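Local coordinates for phosphate-binding protein (Xanthomonas axonopodis pv. citri, PDB 5UB3) that is a periplasmic binding protein of the phosphonate-receptor family, seen here with chloride, that probably acts as the sensor partner of a diguanylate cyclase, at residues Arg87-Phe93 with Ala207-Ala212. Numbering follows the deposited sequence.
Sequences RGGLRDF and APVPRA
A short antiparallel pairing joins 87-93 to 207-212, built from two of the strands that cross between the lobes of a two-lobed periplasmic binding protein. R87 to L90 form a type I' turn, with G88 and G89 at positive phi and L90 N hydrogen-bonded to R87 O (2.9 Å). D92 and F93 then extend. F93 and V209 are a hydrogen-bonded pair, F93 N to V209 O 3.0 Å and V209 N to F93 O 2.9 Å; D92 and P210 form the adjacent non-hydrogen-bonded pair, CA to CA 4.2 Å, where a proline, lacking an NH, loses no bond to this partner strand. R211 N then donates to R91 O (2.8 Å). F93 (chi1 p) sets its ring against R211, whose CA makes a CH-pi contact 4.2 Å from the centroid, while F93 CE1 meets V209 CG2 at 3.7 Å. D92 diverges from P210 and forms a salt bridge with R264. R211, chi1 t, reaches back to the start of the turn, its guanidinium face against R87 CB (3.8 Å from NH1). R87, whose NH2 hydrogen-bonds S64, packs NE against A212 CB at 3.5 Å; one water accepts from R211 NH2 (3.1 Å) and, weakly, from R87 NH1 (3.3 Å).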
loop_
_atom_site.group_PDB
_atom_site.type_symbol
_atom_site.label_atom_id
_atom_site.label_comp_id
_atom_site.label_asym_id
_atom_site.label_seq_id
_atom_site.Cartn_x
_atom_site.Cartn_y
_atom_site.Cartn_z
ATOM N N ARG A 87 0.496 -11.372 2.832
ATOM C CA ARG A 87 1.399 -11.422 1.718
ATOM C C ARG A 87 2.808 -11.841 2.162
ATOM O O ARG A 87 3.346 -11.380 3.178
ATOM C CB ARG A 87 1.447 -10.062 1.034
ATOM C CG ARG A 87 0.148 -9.646 0.350
ATOM C CD ARG A 87 0.266 -8.289 -0.285
ATOM N NE ARG A 87 -0.983 -7.867 -0.919
ATOM C CZ ARG A 87 -1.195 -6.650 -1.425
ATOM N NH1 ARG A 87 -0.240 -5.673 -1.395
ATOM N NH2 ARG A 87 -2.395 -6.423 -1.970
ATOM N N GLY A 88 3.418 -12.689 1.352
ATOM C CA GLY A 88 4.708 -13.291 1.678
ATOM C C GLY A 88 4.832 -13.864 3.067
ATOM O O GLY A 88 5.848 -13.671 3.691
ATOM N N GLY A 89 3.789 -14.498 3.571
ATOM C CA GLY A 89 3.766 -15.007 4.926
ATOM C C GLY A 89 3.614 -13.995 6.062
ATOM O O GLY A 89 3.638 -14.384 7.233
ATOM N N LEU A 90 3.452 -12.709 5.760
ATOM C CA LEU A 90 3.405 -11.673 6.803
ATOM C C LEU A 90 2.061 -11.014 6.765
ATOM O O LEU A 90 1.615 -10.518 5.718
ATOM C CB LEU A 90 4.477 -10.608 6.531
ATOM C CG LEU A 90 5.904 -11.128 6.483
ATOM C CD1 LEU A 90 6.852 -10.040 6.065
ATOM C CD2 LEU A 90 6.321 -11.707 7.833
ATOM N N ARG A 91 1.442 -10.976 7.915
ATOM C CA ARG A 91 0.214 -10.255 8.060
ATOM C C ARG A 91 0.391 -8.762 8.230
ATOM O O ARG A 91 -0.548 -8.023 7.929
ATOM C CB ARG A 91 -0.444 -10.734 9.302
ATOM C CG ARG A 91 -0.982 -12.138 9.175
ATOM C CD ARG A 91 -1.918 -12.205 10.354
ATOM N NE ARG A 91 -2.540 -13.456 10.555
ATOM C CZ ARG A 91 -3.218 -13.716 11.668
ATOM N NH1 ARG A 91 -3.366 -12.769 12.610
ATOM N NH2 ARG A 91 -3.792 -14.905 11.816
ATOM N N ASP A 92 1.532 -8.358 8.820
ATOM C CA ASP A 92 1.800 -6.960 9.203
ATOM C C ASP A 92 3.008 -6.451 8.473
ATOM O O ASP A 92 3.847 -7.212 7.948
ATOM C CB ASP A 92 2.082 -6.828 10.711
ATOM C CG ASP A 92 0.841 -6.910 11.577
ATOM O OD1 ASP A 92 -0.313 -7.137 11.097
ATOM O OD2 ASP A 92 0.995 -6.680 12.809
ATOM N N PHE A 93 3.100 -5.140 8.424
ATOM C CA PHE A 93 4.345 -4.513 8.102
ATOM C C PHE A 93 4.483 -3.170 8.808
ATOM O O PHE A 93 3.546 -2.722 9.440
ATOM C CB PHE A 93 4.542 -4.491 6.587
ATOM C CG PHE A 93 3.666 -3.515 5.817
ATOM C CD1 PHE A 93 2.561 -2.864 6.373
ATOM C CD2 PHE A 93 3.996 -3.267 4.491
ATOM C CE1 PHE A 93 1.801 -1.987 5.633
ATOM C CE2 PHE A 93 3.240 -2.379 3.715
ATOM C CZ PHE A 93 2.151 -1.732 4.298
ATOM N N ALA A 207 5.177 1.714 14.202
ATOM C CA ALA A 207 4.390 0.565 14.735
ATOM C C ALA A 207 3.882 -0.221 13.551
ATOM O O ALA A 207 3.668 0.362 12.473
ATOM C CB ALA A 207 3.202 1.064 15.584
ATOM N N PRO A 208 3.658 -1.522 13.733
ATOM C CA PRO A 208 3.181 -2.315 12.584
ATOM C C PRO A 208 1.718 -2.114 12.398
ATOM O O PRO A 208 1.027 -1.739 13.328
ATOM C CB PRO A 208 3.498 -3.753 12.992
ATOM C CG PRO A 208 3.337 -3.695 14.473
ATOM C CD PRO A 208 3.988 -2.386 14.862
ATOM N N VAL A 209 1.269 -2.311 11.174
ATOM C CA VAL A 209 -0.156 -2.293 10.843
ATOM C C VAL A 209 -0.392 -3.526 10.012
ATOM O O VAL A 209 0.549 -4.062 9.450
ATOM C CB VAL A 209 -0.539 -0.996 10.053
ATOM C CG1 VAL A 209 -0.314 0.266 10.894
ATOM C CG2 VAL A 209 0.232 -0.936 8.770
ATOM N N PRO A 210 -1.664 -3.941 9.860
ATOM C CA PRO A 210 -1.905 -4.977 8.917
ATOM C C PRO A 210 -1.503 -4.516 7.540
ATOM O O PRO A 210 -1.718 -3.388 7.162
ATOM C CB PRO A 210 -3.390 -5.248 8.981
ATOM C CG PRO A 210 -3.948 -4.311 9.941
ATOM C CD PRO A 210 -2.887 -3.342 10.384
ATOM N N ARG A 211 -0.939 -5.451 6.838
ATOM C CA ARG A 211 -0.267 -5.248 5.592
ATOM C C ARG A 211 -1.178 -4.978 4.403
ATOM O O ARG A 211 -0.948 -4.070 3.598
ATOM C CB ARG A 211 0.487 -6.542 5.371
ATOM C CG ARG A 211 1.096 -6.601 4.057
ATOM C CD ARG A 211 2.426 -7.226 4.101
ATOM N NE ARG A 211 3.042 -6.795 2.879
ATOM C CZ ARG A 211 4.017 -7.444 2.283
ATOM N NH1 ARG A 211 4.528 -8.573 2.794
ATOM N NH2 ARG A 211 4.476 -6.929 1.160
ATOM N N ALA A 212 -2.209 -5.799 4.239
ATOM C CA ALA A 212 -3.044 -5.666 3.031
ATOM C C ALA A 212 -4.409 -6.180 3.306
ATOM O O ALA A 212 -4.610 -6.849 4.316
ATOM C CB ALA A 212 -2.430 -6.371 1.855
HETATM O O HOH W 1 2.805 -4.836 -0.380
#